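Local coordinates for putative uncharacterized protein (Chaetomium thermophilum, PDB 4XRI) that probably carries protein cargo into the nucleus as an importin-beta transport receptor of the karyopherin family, and is likely to bind a small Ran-type GTPase, at residues G67-S75 against Q122-I130; S553-L564 against Q604-I615. The protein carries 2 engineered substitutions. All blocks are in the same frame, centred on the assembly; numbering follows the deposited sequence.

Contact 1: G67-S75 against Q122-I130; sequences GIALKNAFS and QVIAAIAAI
Phe-74 reaches helix 114-131 with one corner of its ring: CE1 lies 3.5 Å from CG1 of Ile-127 and 3.8 Å from CB of Ala-126. CD1 of the same ring meets CD1 of Ile-130, the two side chains crossing at about a right angle. A flat ring suits this place because it can be wedged among three aliphatic groups, and Ala-126, ending at CB, leaves it room. One turn back, Val-123 sets both methyls against the partner, CG1 on CD2 of Leu-70 at 3.7 Å and CG2 on the backbone O of Gly-67 at 3.3 Å. Over 67-72 and 122-130 the helices run nearly parallel, 11° apart, axes approaching to 8.9 Å, a pairing of the kind that stacks helices in a HEAT-repeat solenoid such as importin beta. Toward the partly exposed side the contact becomes more polar. The amide of Gln-122 lies against CD1 of Ile-68, while its NE2 bonds to Gln-118 and its OE1 faces CE of Lys-71 at 3.4 Å. Bends at chi2 and chi3 (-101° and -61°) curl the lysine back, and its NZ is bound by OD1 of Asn-72 at 2.8 Å. A water donates to O of Ala-126 and, weakly, to O of Phe-74. Behind this layer, Trp-89 of helix 79-91 meets the Phe-74 ring and touches Ile-127 and Ile-130, and Leu-46 and Val-50 of helix 42-54 back Leu-70.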
loop_
_atom_site.group_PDB
_atom_site.type_symbol
_atom_site.label_atom_id
_atom_site.label_comp_id
_atom_site.label_asym_id
_atom_site.label_seq_id
_atom_site.Cartn_x
_atom_site.Cartn_y
_atom_site.Cartn_z
ATOM N N GLY A 67 8.278 -5.847 -33.414
ATOM C CA GLY A 67 7.780 -4.523 -33.093
ATOM C C GLY A 67 7.993 -4.159 -31.638
ATOM O O GLY A 67 8.328 -3.019 -31.318
ATOM N N ILE A 68 7.797 -5.130 -30.752
ATOM C CA ILE A 68 7.993 -4.908 -29.324
ATOM C C ILE A 68 9.460 -4.645 -29.019
ATOM O O ILE A 68 9.795 -3.724 -28.272
ATOM C CB ILE A 68 7.512 -6.108 -28.482
ATOM C CG1 ILE A 68 6.018 -6.336 -28.692
ATOM C CG2 ILE A 68 7.807 -5.877 -27.010
ATOM C CD1 ILE A 68 5.188 -5.091 -28.524
ATOM N N ALA A 69 10.330 -5.457 -29.611
ATOM C CA ALA A 69 11.771 -5.301 -29.449
ATOM C C ALA A 69 12.226 -3.938 -29.953
ATOM O O ALA A 69 13.062 -3.282 -29.334
ATOM C CB ALA A 69 12.512 -6.413 -30.179
ATOM N N LEU A 70 11.663 -3.524 -31.083
ATOM C CA LEU A 70 11.952 -2.221 -31.671
ATOM C C LEU A 70 11.526 -1.094 -30.739
ATOM O O LEU A 70 12.278 -0.149 -30.504
ATOM C CB LEU A 70 11.250 -2.081 -33.022
ATOM C CG LEU A 70 11.389 -0.741 -33.747
ATOM C CD1 LEU A 70 12.842 -0.456 -34.082
ATOM C CD2 LEU A 70 10.531 -0.736 -35.006
ATOM N N LYS A 71 10.309 -1.207 -30.214
ATOM C CA LYS A 71 9.786 -0.251 -29.246
ATOM C C LYS A 71 10.706 -0.140 -28.036
ATOM O O LYS A 71 11.008 0.959 -27.568
ATOM C CB LYS A 71 8.375 -0.658 -28.804
ATOM C CG LYS A 71 7.725 0.283 -27.794
ATOM C CD LYS A 71 7.810 -0.259 -26.370
ATOM C CE LYS A 71 7.091 -1.591 -26.226
ATOM N NZ LYS A 71 7.129 -2.083 -24.818
ATOM N N ASN A 72 11.153 -1.289 -27.539
ATOM C CA ASN A 72 12.003 -1.338 -26.356
ATOM C C ASN A 72 13.426 -0.865 -26.617
ATOM O O ASN A 72 14.212 -0.696 -25.685
ATOM C CB ASN A 72 12.041 -2.759 -25.795
ATOM C CG ASN A 72 10.742 -3.161 -25.130
ATOM O OD1 ASN A 72 9.965 -2.311 -24.700
ATOM N ND2 ASN A 72 10.504 -4.463 -25.036
ATOM N N ALA A 73 13.757 -0.652 -27.886
ATOM C CA ALA A 73 15.102 -0.228 -28.248
ATOM C C ALA A 73 15.334 1.238 -27.901
ATOM O O ALA A 73 16.476 1.678 -27.771
ATOM C CB ALA A 73 15.357 -0.467 -29.725
ATOM N N PHE A 74 14.249 1.989 -27.745
ATOM C CA PHE A 74 14.354 3.399 -27.385
ATOM C C PHE A 74 13.191 3.854 -26.506
ATOM O O PHE A 74 12.749 4.998 -26.594
ATOM C CB PHE A 74 14.438 4.269 -28.642
ATOM C CG PHE A 74 13.442 3.899 -29.707
ATOM C CD1 PHE A 74 12.169 4.441 -29.703
ATOM C CD2 PHE A 74 13.784 3.017 -30.718
ATOM C CE1 PHE A 74 11.253 4.106 -30.683
ATOM C CE2 PHE A 74 12.875 2.678 -31.701
ATOM C CZ PHE A 74 11.607 3.225 -31.684
ATOM N N SER A 75 12.700 2.954 -25.658
ATOM C CA SER A 75 11.658 3.303 -24.699
ATOM C C SER A 75 11.688 2.382 -23.482
ATOM O O SER A 75 12.106 1.230 -23.577
ATOM C CB SER A 75 10.277 3.260 -25.355
ATOM O OG SER A 75 9.938 1.939 -25.723
ATOM N N GLN A 122 2.409 0.651 -31.167
ATOM C CA GLN A 122 3.304 0.821 -30.026
ATOM C C GLN A 122 4.586 1.537 -30.435
ATOM O O GLN A 122 5.043 2.452 -29.750
ATOM C CB GLN A 122 3.645 -0.532 -29.394
ATOM C CG GLN A 122 2.498 -1.177 -28.643
ATOM C CD GLN A 122 2.956 -2.336 -27.776
ATOM O OE1 GLN A 122 3.819 -2.177 -26.911
ATOM N NE2 GLN A 122 2.394 -3.515 -28.019
ATOM N N VAL A 123 5.154 1.114 -31.559
ATOM C CA VAL A 123 6.374 1.716 -32.081
ATOM C C VAL A 123 6.178 3.203 -32.350
ATOM O O VAL A 123 6.988 4.035 -31.937
ATOM C CB VAL A 123 6.831 1.023 -33.382
ATOM C CG1 VAL A 123 7.995 1.777 -34.002
ATOM C CG2 VAL A 123 7.206 -0.423 -33.108
ATOM N N ILE A 124 5.087 3.524 -33.038
ATOM C CA ILE A 124 4.770 4.900 -33.405
ATOM C C ILE A 124 4.600 5.797 -32.179
ATOM O O ILE A 124 5.075 6.934 -32.160
ATOM C CB ILE A 124 3.497 4.946 -34.271
ATOM C CG1 ILE A 124 3.823 4.461 -35.684
ATOM C CG2 ILE A 124 2.909 6.352 -34.308
ATOM C CD1 ILE A 124 2.616 4.241 -36.549
ATOM N N ALA A 125 3.937 5.270 -31.154
ATOM C CA ALA A 125 3.729 6.000 -29.908
ATOM C C ALA A 125 5.059 6.312 -29.231
ATOM O O ALA A 125 5.264 7.415 -28.719
ATOM C CB ALA A 125 2.837 5.201 -28.971
ATOM N N ALA A 126 5.956 5.331 -29.240
ATOM C CA ALA A 126 7.274 5.472 -28.628
ATOM C C ALA A 126 8.102 6.539 -29.339
ATOM O O ALA A 126 8.771 7.351 -28.697
ATOM C CB ALA A 126 8.005 4.144 -28.642
ATOM N N ILE A 127 8.054 6.531 -30.667
ATOM C CA ILE A 127 8.771 7.520 -31.462
ATOM C C ILE A 127 8.164 8.906 -31.262
ATOM O O ILE A 127 8.882 9.897 -31.110
ATOM C CB ILE A 127 8.749 7.167 -32.959
ATOM C CG1 ILE A 127 9.478 5.846 -33.207
ATOM C CG2 ILE A 127 9.376 8.282 -33.781
ATOM C CD1 ILE A 127 9.497 5.426 -34.661
ATOM N N ALA A 128 6.836 8.961 -31.252
ATOM C CA ALA A 128 6.114 10.220 -31.102
ATOM C C ALA A 128 6.429 10.901 -29.774
ATOM O O ALA A 128 6.537 12.126 -29.705
ATOM C CB ALA A 128 4.615 9.985 -31.227
ATOM N N ALA A 129 6.578 10.099 -28.724
ATOM C CA ALA A 129 6.879 10.615 -27.393
ATOM C C ALA A 129 8.215 11.349 -27.386
ATOM O O ALA A 129 8.443 12.248 -26.576
ATOM C CB ALA A 129 6.886 9.489 -26.376
ATOM N N ILE A 130 9.088 10.966 -28.309
ATOM C CA ILE A 130 10.388 11.603 -28.452
ATOM C C ILE A 130 10.343 12.791 -29.411
ATOM O O ILE A 130 10.880 13.861 -29.117
ATOM C CB ILE A 130 11.446 10.600 -28.955
ATOM C CG1 ILE A 130 11.576 9.428 -27.983
ATOM C CG2 ILE A 130 12.789 11.295 -29.154
ATOM C CD1 ILE A 130 12.404 8.284 -28.530
HETATM O O HOH W 1 9.848 6.703 -26.260
#

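Contact 2: S553-L564 against Q604-I615; sequences STVILQRLEETL and QGDRIMQVLLQI
Two neighbouring helices of the HEAT-type solenoid, 546-567 and 605-616, pack here, joining one layer of the superhelix to the next; over 553-564 and 605-615 their N-to-C directions are 28° apart and their axes come within 9.8 Å. The apolar seam is built from branched residues: Leu-557 spreads CD1 and CD2 over CG1 of Ile-608 and sets CD2 against CG1 of Val-611. Further along, CD2 of Leu-560 meets CD1 of Ile-615 at 3.7 Å, and Leu-564 lays CD2 on CG1 of the same isoleucine. At the start of helix 605-616, the N-cap residue Gln-604 reaches across with its amide. Its OE1 accepts from OG1 of Thr-554 at 2.8 Å, the donor standing above the carbonyl plane. Arg-607 is a knob among Thr-554, Leu-557, Gln-558 and Glu-561. Its CG is anti to the backbone N (chi1 -174°) and the chain stays extended to NE, which carries the guanidinium across to the glutamate. The grip is side-on: NE donates to OE2 of Glu-561 at 2.6 Å and NH2 to OE1 at 2.9 Å, both bonds almost straight, the planes turned 30° apart. CB of Leu-557 lies over one guanidinium face. Were Arg-607 replaced by an alanine, the Glu-561 carboxylate would probably lose its charged mate and a gap would open beside Leu-557. A water bridges OE2 of Glu-561 to O of Arg-607, tying the acid to the arginine's own backbone. With both oxygens engaged, the glutamate is likely to stay ionised and its carboxylate to resist rotation.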
loop_
_atom_site.group_PDB
_atom_site.type_symbol
_atom_site.label_atom_id
_atom_site.label_comp_id
_atom_site.label_asym_id
_atom_site.label_seq_id
_atom_site.Cartn_x
_atom_site.Cartn_y
_atom_site.Cartn_z
ATOM N N SER A 553 5.397 -19.271 27.525
ATOM C CA SER A 553 6.695 -18.789 27.071
ATOM C C SER A 553 7.736 -19.905 27.092
ATOM O O SER A 553 8.622 -19.953 26.239
ATOM C CB SER A 553 7.166 -17.616 27.933
ATOM O OG SER A 553 7.627 -18.063 29.197
ATOM N N THR A 554 7.620 -20.801 28.067
ATOM C CA THR A 554 8.524 -21.943 28.184
ATOM C C THR A 554 8.310 -22.950 27.057
ATOM O O THR A 554 9.270 -23.477 26.495
ATOM C CB THR A 554 8.348 -22.668 29.534
ATOM O OG1 THR A 554 8.600 -21.756 30.608
ATOM C CG2 THR A 554 9.310 -23.845 29.643
ATOM N N VAL A 555 7.047 -23.223 26.741
ATOM C CA VAL A 555 6.713 -24.122 25.643
ATOM C C VAL A 555 7.225 -23.556 24.322
ATOM O O VAL A 555 7.842 -24.265 23.527
ATOM C CB VAL A 555 5.191 -24.358 25.530
ATOM C CG1 VAL A 555 4.883 -25.222 24.312
ATOM C CG2 VAL A 555 4.649 -24.999 26.799
ATOM N N ILE A 556 6.958 -22.273 24.099
ATOM C CA ILE A 556 7.411 -21.581 22.895
ATOM C C ILE A 556 8.928 -21.633 22.770
ATOM O O ILE A 556 9.466 -21.876 21.690
ATOM C CB ILE A 556 6.955 -20.107 22.889
ATOM C CG1 ILE A 556 5.428 -20.021 22.840
ATOM C CG2 ILE A 556 7.562 -19.361 21.715
ATOM C CD1 ILE A 556 4.807 -20.737 21.661
ATOM N N LEU A 557 9.604 -21.400 23.889
ATOM C CA LEU A 557 11.058 -21.495 23.955
ATOM C C LEU A 557 11.552 -22.888 23.581
ATOM O O LEU A 557 12.529 -23.035 22.848
ATOM C CB LEU A 557 11.550 -21.125 25.357
ATOM C CG LEU A 557 11.846 -19.643 25.591
ATOM C CD1 LEU A 557 12.156 -19.391 27.061
ATOM C CD2 LEU A 557 13.005 -19.208 24.712
ATOM N N GLN A 558 10.868 -23.907 24.091
ATOM C CA GLN A 558 11.212 -25.294 23.796
ATOM C C GLN A 558 11.089 -25.592 22.299
ATOM O O GLN A 558 11.955 -26.241 21.710
ATOM C CB GLN A 558 10.317 -26.238 24.604
ATOM C CG GLN A 558 10.765 -27.683 24.601
ATOM C CD GLN A 558 9.978 -28.537 25.582
ATOM O OE1 GLN A 558 9.186 -28.026 26.378
ATOM N NE2 GLN A 558 10.193 -29.846 25.529
ATOM N N ARG A 559 10.011 -25.099 21.695
ATOM C CA ARG A 559 9.776 -25.267 20.262
ATOM C C ARG A 559 10.809 -24.520 19.425
ATOM O O ARG A 559 11.256 -25.018 18.390
ATOM C CB ARG A 559 8.366 -24.797 19.891
ATOM C CG ARG A 559 7.255 -25.694 20.420
ATOM C CD ARG A 559 5.904 -25.301 19.846
ATOM N NE ARG A 559 4.834 -26.138 20.381
ATOM C CZ ARG A 559 3.563 -26.077 19.998
ATOM N NH1 ARG A 559 3.190 -25.217 19.060
ATOM N NH2 ARG A 559 2.664 -26.882 20.553
ATOM N N LEU A 560 11.181 -23.325 19.878
ATOM C CA LEU A 560 12.225 -22.544 19.225
ATOM C C LEU A 560 13.556 -23.286 19.228
ATOM O O LEU A 560 14.251 -23.347 18.213
ATOM C CB LEU A 560 12.380 -21.181 19.907
ATOM C CG LEU A 560 11.610 -20.012 19.288
ATOM C CD1 LEU A 560 11.742 -18.768 20.157
ATOM C CD2 LEU A 560 12.130 -19.748 17.885
ATOM N N GLU A 561 13.902 -23.844 20.382
ATOM C CA GLU A 561 15.117 -24.641 20.528
ATOM C C GLU A 561 15.116 -25.850 19.598
ATOM O O GLU A 561 16.158 -26.242 19.069
ATOM C CB GLU A 561 15.283 -25.098 21.981
ATOM C CG GLU A 561 15.610 -23.972 22.946
ATOM C CD GLU A 561 15.421 -24.367 24.399
ATOM O OE1 GLU A 561 14.865 -25.458 24.652
ATOM O OE2 GLU A 561 15.823 -23.586 25.287
ATOM N N GLU A 562 13.937 -26.428 19.391
ATOM C CA GLU A 562 13.807 -27.623 18.564
ATOM C C GLU A 562 13.963 -27.336 17.067
ATOM O O GLU A 562 14.179 -28.255 16.278
ATOM C CB GLU A 562 12.461 -28.300 18.834
ATOM C CG GLU A 562 12.436 -29.091 20.134
ATOM C CD GLU A 562 11.039 -29.507 20.558
ATOM O OE1 GLU A 562 10.070 -29.134 19.868
ATOM O OE2 GLU A 562 10.912 -30.206 21.587
ATOM N N THR A 563 13.866 -26.067 16.679
ATOM C CA THR A 563 14.042 -25.692 15.276
ATOM C C THR A 563 15.510 -25.678 14.868
ATOM O O THR A 563 15.832 -25.674 13.678
ATOM C CB THR A 563 13.449 -24.301 14.965
ATOM O OG1 THR A 563 14.201 -23.288 15.643
ATOM C CG2 THR A 563 11.987 -24.221 15.388
ATOM N N LEU A 564 16.397 -25.662 15.858
ATOM C CA LEU A 564 17.830 -25.611 15.584
ATOM C C LEU A 564 18.341 -26.902 14.929
ATOM O O LEU A 564 19.035 -26.838 13.913
ATOM C CB LEU A 564 18.620 -25.311 16.865
ATOM C CG LEU A 564 18.532 -23.879 17.395
ATOM C CD1 LEU A 564 19.432 -23.706 18.610
ATOM C CD2 LEU A 564 18.909 -22.887 16.307
ATOM N N GLN A 604 13.787 -16.203 32.599
ATOM C CA GLN A 604 13.977 -16.946 31.359
ATOM C C GLN A 604 14.842 -16.185 30.359
ATOM O O GLN A 604 15.009 -16.616 29.221
ATOM C CB GLN A 604 12.625 -17.284 30.733
ATOM C CG GLN A 604 11.834 -18.319 31.515
ATOM C CD GLN A 604 10.662 -18.874 30.736
ATOM O OE1 GLN A 604 10.731 -19.978 30.195
ATOM N NE2 GLN A 604 9.578 -18.109 30.668
ATOM N N GLY A 605 15.398 -15.059 30.798
ATOM C CA GLY A 605 16.224 -14.219 29.949
ATOM C C GLY A 605 17.415 -14.931 29.334
ATOM O O GLY A 605 17.690 -14.780 28.144
ATOM N N ASP A 606 18.129 -15.701 30.150
ATOM C CA ASP A 606 19.300 -16.444 29.687
ATOM C C ASP A 606 18.947 -17.441 28.588
ATOM O O ASP A 606 19.627 -17.520 27.564
ATOM C CB ASP A 606 19.965 -17.177 30.854
ATOM C CG ASP A 606 20.765 -16.247 31.750
ATOM O OD1 ASP A 606 20.642 -15.011 31.600
ATOM O OD2 ASP A 606 21.515 -16.758 32.607
ATOM N N ARG A 607 17.881 -18.201 28.813
ATOM C CA ARG A 607 17.419 -19.189 27.847
ATOM C C ARG A 607 16.978 -18.525 26.547
ATOM O O ARG A 607 17.262 -19.020 25.456
ATOM C CB ARG A 607 16.271 -20.009 28.435
ATOM C CG ARG A 607 15.818 -21.159 27.554
ATOM C CD ARG A 607 14.767 -22.000 28.252
ATOM N NE ARG A 607 14.447 -23.206 27.492
ATOM C CZ ARG A 607 13.571 -24.124 27.884
ATOM N NH1 ARG A 607 12.923 -23.976 29.031
ATOM N NH2 ARG A 607 13.342 -25.191 27.129
ATOM N N ILE A 608 16.285 -17.399 26.677
ATOM C CA ILE A 608 15.794 -16.654 25.525
ATOM C C ILE A 608 16.938 -16.181 24.633
ATOM O O ILE A 608 16.946 -16.442 23.432
ATOM C CB ILE A 608 14.954 -15.437 25.961
ATOM C CG1 ILE A 608 13.614 -15.894 26.537
ATOM C CG2 ILE A 608 14.718 -14.501 24.788
ATOM C CD1 ILE A 608 12.767 -14.765 27.087
ATOM N N MET A 609 17.911 -15.495 25.225
ATOM C CA MET A 609 19.039 -14.972 24.462
ATOM C C MET A 609 19.904 -16.082 23.872
ATOM O O MET A 609 20.473 -15.925 22.793
ATOM C CB MET A 609 19.896 -14.052 25.333
ATOM C CG MET A 609 19.234 -12.714 25.641
ATOM S SD MET A 609 18.689 -11.850 24.150
ATOM C CE MET A 609 20.260 -11.463 23.393
ATOM N N GLN A 610 20.005 -17.203 24.579
ATOM C CA GLN A 610 20.810 -18.325 24.098
ATOM C C GLN A 610 20.268 -18.878 22.782
ATOM O O GLN A 610 21.021 -19.070 21.829
ATOM C CB GLN A 610 20.873 -19.440 25.146
ATOM C CG GLN A 610 21.659 -20.670 24.714
ATOM C CD GLN A 610 23.159 -20.488 24.837
ATOM O OE1 GLN A 610 23.635 -19.449 25.296
ATOM N NE2 GLN A 610 23.915 -21.503 24.430
ATOM N N VAL A 611 18.962 -19.117 22.725
ATOM C CA VAL A 611 18.363 -19.699 21.529
ATOM C C VAL A 611 18.243 -18.662 20.414
ATOM O O VAL A 611 18.412 -18.985 19.240
ATOM C CB VAL A 611 16.968 -20.320 21.823
ATOM C CG1 VAL A 611 15.967 -19.266 22.264
ATOM C CG2 VAL A 611 16.448 -21.070 20.606
ATOM N N LEU A 612 17.986 -17.410 20.783
ATOM C CA LEU A 612 17.806 -16.355 19.792
ATOM C C LEU A 612 19.111 -16.036 19.074
ATOM O O LEU A 612 19.118 -15.796 17.868
ATOM C CB LEU A 612 17.241 -15.087 20.437
ATOM C CG LEU A 612 15.755 -15.114 20.806
ATOM C CD1 LEU A 612 15.296 -13.737 21.266
ATOM C CD2 LEU A 612 14.913 -15.605 19.632
ATOM N N LEU A 613 20.213 -16.030 19.817
ATOM C CA LEU A 613 21.516 -15.767 19.220
ATOM C C LEU A 613 21.982 -16.955 18.384
ATOM O O LEU A 613 22.628 -16.782 17.350
ATOM C CB LEU A 613 22.553 -15.437 20.296
ATOM C CG LEU A 613 22.380 -14.078 20.977
ATOM C CD1 LEU A 613 23.568 -13.766 21.877
ATOM C CD2 LEU A 613 22.184 -12.982 19.945
ATOM N N GLN A 614 21.652 -18.160 18.840
ATOM C CA GLN A 614 21.970 -19.374 18.095
ATOM C C GLN A 614 21.235 -19.409 16.760
ATOM O O GLN A 614 21.764 -19.899 15.762
ATOM C CB GLN A 614 21.623 -20.617 18.918
ATOM C CG GLN A 614 22.689 -21.004 19.928
ATOM C CD GLN A 614 22.288 -22.190 20.781
ATOM O OE1 GLN A 614 21.111 -22.393 21.072
ATOM N NE2 GLN A 614 23.271 -22.988 21.179
ATOM N N ILE A 615 20.014 -18.887 16.750
ATOM C CA ILE A 615 19.227 -18.816 15.526
ATOM C C ILE A 615 19.832 -17.790 14.570
ATOM O O ILE A 615 19.899 -18.023 13.362
ATOM C CB ILE A 615 17.757 -18.464 15.826
ATOM C CG1 ILE A 615 17.065 -19.645 16.507
ATOM C CG2 ILE A 615 17.013 -18.104 14.553
ATOM C CD1 ILE A 615 15.646 -19.359 16.932
HETATM O O HOH W 2 17.926 -21.676 24.972
#

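Overall arrangement
Contact 1 comes first along the chain, near the N-terminus and partly within the importin-beta N-terminal domain, whereas contact 2 belongs to the later TPR-like repeat region. Their centres are 58 Å apart and the nearest atoms about 42 Å, so the two do not touch; they also lie on different helices. Each nevertheless joins helices, 60-72 to 114-131 and 546-567 to 605-616, that run in similar directions with 46 and 39 mostly helical residues between the segments. Such repeated joints stack the all-helical chain into a long curved solenoid. The segment angles, 11° against 28°, fit a superhelix whose curvature varies along its length; importin-beta receptors are also known to be highly flexible.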